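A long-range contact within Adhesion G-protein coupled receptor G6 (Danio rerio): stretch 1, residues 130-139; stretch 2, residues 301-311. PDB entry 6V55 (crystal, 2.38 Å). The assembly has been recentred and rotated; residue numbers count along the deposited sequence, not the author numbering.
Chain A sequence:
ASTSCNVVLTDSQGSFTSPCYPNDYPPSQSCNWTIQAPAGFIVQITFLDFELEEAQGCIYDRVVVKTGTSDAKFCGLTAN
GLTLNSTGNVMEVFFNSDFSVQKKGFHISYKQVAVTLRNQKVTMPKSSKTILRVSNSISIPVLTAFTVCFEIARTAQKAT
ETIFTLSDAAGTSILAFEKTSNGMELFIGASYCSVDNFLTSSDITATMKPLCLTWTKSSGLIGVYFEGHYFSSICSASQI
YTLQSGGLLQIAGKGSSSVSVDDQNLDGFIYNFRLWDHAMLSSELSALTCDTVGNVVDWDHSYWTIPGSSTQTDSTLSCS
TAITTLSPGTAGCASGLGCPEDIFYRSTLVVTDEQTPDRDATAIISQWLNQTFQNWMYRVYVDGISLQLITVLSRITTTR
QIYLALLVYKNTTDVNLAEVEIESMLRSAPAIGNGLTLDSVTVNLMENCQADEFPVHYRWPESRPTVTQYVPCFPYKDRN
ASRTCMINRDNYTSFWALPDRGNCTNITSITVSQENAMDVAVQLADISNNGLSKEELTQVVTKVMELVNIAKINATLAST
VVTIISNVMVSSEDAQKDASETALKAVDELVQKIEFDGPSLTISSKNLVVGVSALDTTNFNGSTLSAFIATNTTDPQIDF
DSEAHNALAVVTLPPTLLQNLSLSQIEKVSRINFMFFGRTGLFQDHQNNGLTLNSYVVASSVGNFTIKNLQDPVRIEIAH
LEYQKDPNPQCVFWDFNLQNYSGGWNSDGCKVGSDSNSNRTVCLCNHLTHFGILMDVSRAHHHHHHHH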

ATOM      1  N   THR A 130     -12.688 -20.479 -39.023  1.00 82.41           N
ATOM      2  CA  THR A 130     -12.676 -20.221 -37.582  1.00 72.84           C
ATOM      3  C   THR A 130     -12.157 -21.512 -36.941  1.00 72.14           C
ATOM      4  O   THR A 130     -12.899 -22.306 -36.351  1.00 72.51           O
ATOM      5  N   ILE A 131     -10.852 -21.718 -37.087  1.00 66.24           N
ATOM      6  CA  ILE A 131     -10.197 -22.968 -36.735  1.00 58.84           C
ATOM      7  C   ILE A 131      -9.709 -22.860 -35.299  1.00 54.25           C
ATOM      8  O   ILE A 131      -8.957 -21.945 -34.952  1.00 55.40           O
ATOM      9  N   LEU A 132     -10.136 -23.800 -34.465  1.00 53.26           N
ATOM     10  CA  LEU A 132      -9.772 -23.836 -33.050  1.00 54.84           C
ATOM     11  C   LEU A 132      -8.880 -25.060 -32.857  1.00 53.33           C
ATOM     12  O   LEU A 132      -9.336 -26.147 -32.488  1.00 51.48           O
ATOM     13  N   ARG A 133      -7.590 -24.870 -33.128  1.00 49.53           N
ATOM     14  CA  ARG A 133      -6.659 -25.963 -33.333  1.00 41.84           C
ATOM     15  C   ARG A 133      -5.615 -26.038 -32.232  1.00 36.52           C
ATOM     16  O   ARG A 133      -5.379 -25.082 -31.488  1.00 30.60           O
ATOM     17  N   VAL A 134      -5.004 -27.223 -32.144  1.00 38.42           N
ATOM     18  CA  VAL A 134      -3.720 -27.370 -31.473  1.00 36.60           C
ATOM     19  C   VAL A 134      -2.704 -26.492 -32.195  1.00 36.84           C
ATOM     20  O   VAL A 134      -2.713 -26.396 -33.430  1.00 37.46           O
ATOM     21  N   SER A 135      -1.881 -25.776 -31.430  1.00 37.31           N
ATOM     22  CA  SER A 135      -0.991 -24.828 -32.081  1.00 38.59           C
ATOM     23  C   SER A 135       0.225 -25.550 -32.643  1.00 38.33           C
ATOM     24  O   SER A 135       0.587 -26.650 -32.208  1.00 38.83           O
ATOM     25  N   ASN A 136       0.891 -24.896 -33.601  1.00 41.07           N
ATOM     26  CA  ASN A 136       2.033 -25.511 -34.280  1.00 44.57           C
ATOM     27  C   ASN A 136       3.303 -25.549 -33.432  1.00 39.42           C
ATOM     28  O   ASN A 136       4.266 -26.211 -33.847  1.00 34.73           O
ATOM     29  N   SER A 137       3.302 -24.896 -32.250  1.00 41.70           N
ATOM     30  CA  SER A 137       4.251 -25.179 -31.167  1.00 43.65           C
ATOM     31  C   SER A 137       4.317 -26.669 -30.802  1.00 45.80           C
ATOM     32  O   SER A 137       5.390 -27.175 -30.444  1.00 45.77           O
ATOM     33  N   ILE A 138       3.196 -27.390 -30.917  1.00 46.82           N
ATOM     34  CA  ILE A 138       3.120 -28.816 -30.616  1.00 43.49           C
ATOM     35  C   ILE A 138       3.201 -29.620 -31.914  1.00 41.35           C
ATOM     36  O   ILE A 138       2.489 -29.327 -32.886  1.00 37.46           O
ATOM     37  N   SER A 139       4.074 -30.631 -31.928  1.00 43.41           N
ATOM     38  CA  SER A 139       4.185 -31.589 -33.025  1.00 46.44           C
ATOM     39  C   SER A 139       3.505 -32.887 -32.619  1.00 46.62           C
ATOM     40  O   SER A 139       3.930 -33.541 -31.655  1.00 48.16           O
ATOM     41  N   HIS A 301      -2.940 -23.184 -22.444  1.00 40.06           N
ATOM     42  CA  HIS A 301      -2.993 -22.216 -23.531  1.00 35.17           C
ATOM     43  C   HIS A 301      -1.799 -22.296 -24.469  1.00 30.87           C
ATOM     44  O   HIS A 301      -1.957 -21.992 -25.657  1.00 33.42           O
ATOM     45  N   SER A 302      -0.643 -22.773 -23.978  1.00 25.54           N
ATOM     46  CA  SER A 302       0.542 -22.942 -24.815  1.00 30.62           C
ATOM     47  C   SER A 302       0.376 -24.020 -25.896  1.00 38.67           C
ATOM     48  O   SER A 302       1.140 -24.013 -26.871  1.00 40.16           O
ATOM     49  N   TYR A 303      -0.611 -24.925 -25.754  1.00 39.55           N
ATOM     50  CA  TYR A 303      -0.883 -26.006 -26.702  1.00 35.74           C
ATOM     51  C   TYR A 303      -1.879 -25.637 -27.805  1.00 32.50           C
ATOM     52  O   TYR A 303      -2.013 -26.406 -28.762  1.00 28.62           O
ATOM     53  N   TRP A 304      -2.579 -24.497 -27.698  1.00 34.44           N
ATOM     54  CA  TRP A 304      -3.750 -24.205 -28.526  1.00 34.58           C
ATOM     55  C   TRP A 304      -3.694 -22.795 -29.113  1.00 37.08           C
ATOM     56  O   TRP A 304      -3.004 -21.909 -28.603  1.00 39.59           O
ATOM     57  N   THR A 305      -4.447 -22.591 -30.199  1.00 38.84           N
ATOM     58  CA  THR A 305      -4.859 -21.255 -30.643  1.00 41.30           C
ATOM     59  C   THR A 305      -6.379 -21.213 -30.560  1.00 48.63           C
ATOM     60  O   THR A 305      -7.079 -21.637 -31.486  1.00 50.23           O
ATOM     61  N   ILE A 306      -6.879 -20.706 -29.444  1.00 50.96           N
ATOM     62  CA  ILE A 306      -8.301 -20.486 -29.230  1.00 48.55           C
ATOM     63  C   ILE A 306      -8.472 -19.009 -28.907  1.00 55.42           C
ATOM     64  O   ILE A 306      -7.863 -18.513 -27.951  1.00 56.11           O
ATOM     65  N   PRO A 307      -9.264 -18.265 -29.676  1.00 59.96           N
ATOM     66  CA  PRO A 307      -9.476 -16.842 -29.374  1.00 61.26           C
ATOM     67  C   PRO A 307     -10.306 -16.637 -28.107  1.00 59.85           C
ATOM     68  O   PRO A 307     -10.937 -17.557 -27.571  1.00 53.17           O
ATOM     69  N   GLY A 308     -10.267 -15.388 -27.615  1.00 60.80           N
ATOM     70  CA  GLY A 308     -11.030 -14.994 -26.437  1.00 56.98           C
ATOM     71  C   GLY A 308     -12.535 -14.995 -26.640  1.00 54.09           C
ATOM     72  O   GLY A 308     -13.280 -15.149 -25.663  1.00 51.21           O
ATOM     73  N   SER A 309     -12.993 -14.889 -27.900  1.00 53.92           N
ATOM     74  CA  SER A 309     -14.411 -14.944 -28.247  1.00 56.71           C
ATOM     75  C   SER A 309     -15.036 -16.313 -27.990  1.00 63.72           C
ATOM     76  O   SER A 309     -16.269 -16.414 -27.968  1.00 66.84           O
ATOM     77  N   SER A 310     -14.232 -17.367 -27.819  1.00 64.39           N
ATOM     78  CA  SER A 310     -14.741 -18.701 -27.529  1.00 62.41           C
ATOM     79  C   SER A 310     -14.192 -19.243 -26.206  1.00 62.03           C
ATOM     80  O   SER A 310     -13.915 -20.437 -26.090  1.00 64.54           O
ATOM     81  N   THR A 311     -13.996 -18.394 -25.185  1.00 58.18           N
ATOM     82  CA  THR A 311     -13.689 -18.870 -23.834  1.00 58.29           C
ATOM     83  C   THR A 311     -14.663 -18.273 -22.826  1.00 56.95           C
ATOM     84  O   THR A 311     -14.815 -17.049 -22.764  1.00 61.72           O
TER

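The apolar centre of this contact is a valine laid on an indole. Val 134, chi1 t, sets CG2 3.9 Å from the centroid of the six-membered ring of Trp 304, 17° off the ring normal, so the methyl sits squarely over one face. Both CA-to-CB bonds point away overall from the opposing stretch, yet Trp 304, with chi1 m and chi2 89°, brings its ring end back, and Val 134 CG2 comes within 3.8 Å of Trp 304 CZ3. The backbones run close here, Val 134 CA lying 4.3 Å from Trp 304 CA.

Two further apolar contacts extend this centre. Leu 132 (m, chi2 p) starts sideways, but its end comes nearer, placing CD2 3.8 Å from CG2 of Ile 306 (m, t) and 4.0 Å from CB of Ser 310; Leu 132 CG lies 4.4 Å from Pro 307 CD. Ile 138, m at both chi angles, points toward the other stretch and brings CD1 to 3.6 Å from CD2 of Tyr 303, whose chi1 is m. The pattern is that side chains whose CA-to-CB bonds do not point at the partner, Leu 132 and Trp 304, still make contact because their ends come nearer.

Two nearly straight backbone hydrogen bonds join the stretches, Thr 305 N to Arg 133 O at 3.0 Å and Ser 135 N to Tyr 303 O at 2.7 Å.

Arg 133 and Thr 305, both chi1 p, meet with Arg 133 CG 3.3 Å from Thr 305 OG1. The arginine's aliphatic part thus meets its neighbour, while its NE turns back on its own stretch in a very short 2.5 Å hydrogen bond to Val 134 O.

At the polar edge, Ser 135 points toward the other stretch with CB 3.6 Å from Thr 305 CG2. Its chi1, 100°, lies between wells. A water bridges the serines: it donates to Ser 302 O at 2.8 Å and makes a weak 3.4 Å bond with Ser 135 OG.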

ATOM      1  CB  THR A 130     -14.048 -19.813 -37.030  1.00 60.44           C
ATOM      2  OG1 THR A 130     -14.044 -19.907 -35.597  1.00 50.84           O
ATOM      3  CG2 THR A 130     -15.150 -20.652 -37.616  1.00 59.39           C
ATOM      4  CB  ILE A 131      -9.043 -23.271 -37.706  1.00 59.18           C
ATOM      5  CG1 ILE A 131      -9.585 -23.497 -39.122  1.00 56.57           C
ATOM      6  CG2 ILE A 131      -8.246 -24.495 -37.268  1.00 61.16           C
ATOM      7  CD1 ILE A 131      -9.233 -22.403 -40.096  1.00 54.27           C
ATOM      8  CB  LEU A 132     -11.016 -23.879 -32.166  1.00 56.66           C
ATOM      9  CG  LEU A 132     -11.728 -22.544 -31.943  1.00 56.64           C
ATOM     10  CD1 LEU A 132     -12.743 -22.224 -33.024  1.00 55.61           C
ATOM     11  CD2 LEU A 132     -12.409 -22.570 -30.606  1.00 55.83           C
ATOM     12  CB  ARG A 133      -5.932 -25.822 -34.671  1.00 41.74           C
ATOM     13  CG  ARG A 133      -5.257 -24.481 -34.853  1.00 43.75           C
ATOM     14  CD  ARG A 133      -4.179 -24.512 -35.943  1.00 48.73           C
ATOM     15  NE  ARG A 133      -3.015 -25.351 -35.633  1.00 50.40           N
ATOM     16  CZ  ARG A 133      -2.143 -25.772 -36.553  1.00 55.83           C
ATOM     17  NH1 ARG A 133      -2.328 -25.437 -37.825  1.00 54.89           N
ATOM     18  NH2 ARG A 133      -1.101 -26.538 -36.220  1.00 59.77           N
ATOM     19  CB  VAL A 134      -3.332 -28.859 -31.443  1.00 32.84           C
ATOM     20  CG1 VAL A 134      -1.985 -29.099 -30.786  1.00 30.20           C
ATOM     21  CG2 VAL A 134      -4.399 -29.633 -30.686  1.00 30.69           C
ATOM     22  CB  SER A 135      -0.562 -23.716 -31.120  1.00 40.48           C
ATOM     23  OG  SER A 135       0.708 -23.934 -30.582  1.00 42.30           O
ATOM     24  CB  ASN A 136       2.306 -24.802 -35.602  1.00 51.60           C
ATOM     25  CG  ASN A 136       2.206 -23.294 -35.489  1.00 60.40           C
ATOM     26  OD1 ASN A 136       2.288 -22.725 -34.389  1.00 60.74           O
ATOM     27  ND2 ASN A 136       1.997 -22.631 -36.629  1.00 63.62           N
ATOM     28  CB  SER A 137       3.866 -24.332 -29.939  1.00 42.76           C
ATOM     29  OG  SER A 137       4.379 -24.837 -28.719  1.00 44.79           O
ATOM     30  CB  ILE A 138       1.830 -29.135 -29.841  1.00 40.63           C
ATOM     31  CG1 ILE A 138       1.677 -28.159 -28.660  1.00 35.92           C
ATOM     32  CG2 ILE A 138       1.835 -30.572 -29.372  1.00 39.13           C
ATOM     33  CD1 ILE A 138       2.850 -28.198 -27.664  1.00 36.48           C
ATOM     34  CB  SER A 139       5.647 -31.861 -33.387  1.00 49.77           C
ATOM     35  OG  SER A 139       6.480 -31.869 -32.232  1.00 53.38           O
ATOM     36  CB  HIS A 301      -3.074 -20.813 -22.968  1.00 39.14           C
ATOM     37  CG  HIS A 301      -4.424 -20.450 -22.463  1.00 41.23           C
ATOM     38  ND1 HIS A 301      -5.437 -20.027 -23.299  1.00 41.55           N
ATOM     39  CD2 HIS A 301      -4.928 -20.422 -21.206  1.00 40.98           C
ATOM     40  CE1 HIS A 301      -6.511 -19.763 -22.578  1.00 41.04           C
ATOM     41  NE2 HIS A 301      -6.230 -19.995 -21.305  1.00 41.34           N
ATOM     42  CB  SER A 302       1.752 -23.278 -23.934  1.00 30.57           C
ATOM     43  OG  SER A 302       1.492 -24.392 -23.089  1.00 31.42           O
ATOM     44  CB  TYR A 303      -1.436 -27.234 -25.959  1.00 27.64           C
ATOM     45  CG  TYR A 303      -0.469 -27.980 -25.050  1.00 28.57           C
ATOM     46  CD1 TYR A 303      -0.221 -27.551 -23.755  1.00 28.92           C
ATOM     47  CD2 TYR A 303       0.162 -29.145 -25.478  1.00 31.96           C
ATOM     48  CE1 TYR A 303       0.651 -28.245 -22.913  1.00 26.46           C
ATOM     49  CE2 TYR A 303       1.042 -29.847 -24.648  1.00 29.69           C
ATOM     50  CZ  TYR A 303       1.272 -29.390 -23.368  1.00 26.90           C
ATOM     51  OH  TYR A 303       2.120 -30.100 -22.557  1.00 30.03           O
ATOM     52  CB  TRP A 304      -5.057 -24.331 -27.715  1.00 34.20           C
ATOM     53  CG  TRP A 304      -5.371 -25.709 -27.203  1.00 33.48           C
ATOM     54  CD1 TRP A 304      -4.975 -26.267 -26.013  1.00 33.71           C
ATOM     55  CD2 TRP A 304      -6.154 -26.703 -27.866  1.00 30.06           C
ATOM     56  NE1 TRP A 304      -5.459 -27.555 -25.901  1.00 29.82           N
ATOM     57  CE2 TRP A 304      -6.190 -27.843 -27.025  1.00 30.08           C
ATOM     58  CE3 TRP A 304      -6.827 -26.742 -29.090  1.00 29.62           C
ATOM     59  CZ2 TRP A 304      -6.880 -29.000 -27.370  1.00 30.32           C
ATOM     60  CZ3 TRP A 304      -7.500 -27.897 -29.440  1.00 30.71           C
ATOM     61  CH2 TRP A 304      -7.519 -29.014 -28.584  1.00 31.51           C
ATOM     62  CB  THR A 305      -4.404 -20.921 -32.061  1.00 37.12           C
ATOM     63  OG1 THR A 305      -5.138 -21.710 -33.009  1.00 44.40           O
ATOM     64  CG2 THR A 305      -2.944 -21.184 -32.212  1.00 28.83           C
ATOM     65  CB  ILE A 306      -8.857 -21.357 -28.093  1.00 43.21           C
ATOM     66  CG1 ILE A 306      -8.701 -22.840 -28.425  1.00 42.27           C
ATOM     67  CG2 ILE A 306     -10.316 -21.019 -27.833  1.00 43.68           C
ATOM     68  CD1 ILE A 306      -8.755 -23.718 -27.200  1.00 40.89           C
ATOM     69  CB  PRO A 307     -10.205 -16.320 -30.619  1.00 61.93           C
ATOM     70  CG  PRO A 307      -9.925 -17.343 -31.700  1.00 62.26           C
ATOM     71  CD  PRO A 307      -9.839 -18.650 -30.979  1.00 61.22           C
ATOM     72  CB  SER A 309     -14.604 -14.593 -29.725  1.00 55.94           C
ATOM     73  OG  SER A 309     -13.694 -13.590 -30.139  1.00 56.73           O
ATOM     74  CB  SER A 310     -14.413 -19.669 -28.667  1.00 58.21           C
ATOM     75  OG  SER A 310     -14.498 -19.034 -29.933  1.00 54.25           O
ATOM     76  CB  THR A 311     -12.252 -18.537 -23.374  1.00 61.86           C
ATOM     77  OG1 THR A 311     -12.143 -17.133 -23.070  1.00 67.12           O
ATOM     78  CG2 THR A 311     -11.186 -18.967 -24.390  1.00 58.89           C
TER
HETATM   79  O   HOH W   1       2.227 -21.901 -28.294  1.00 35.29           O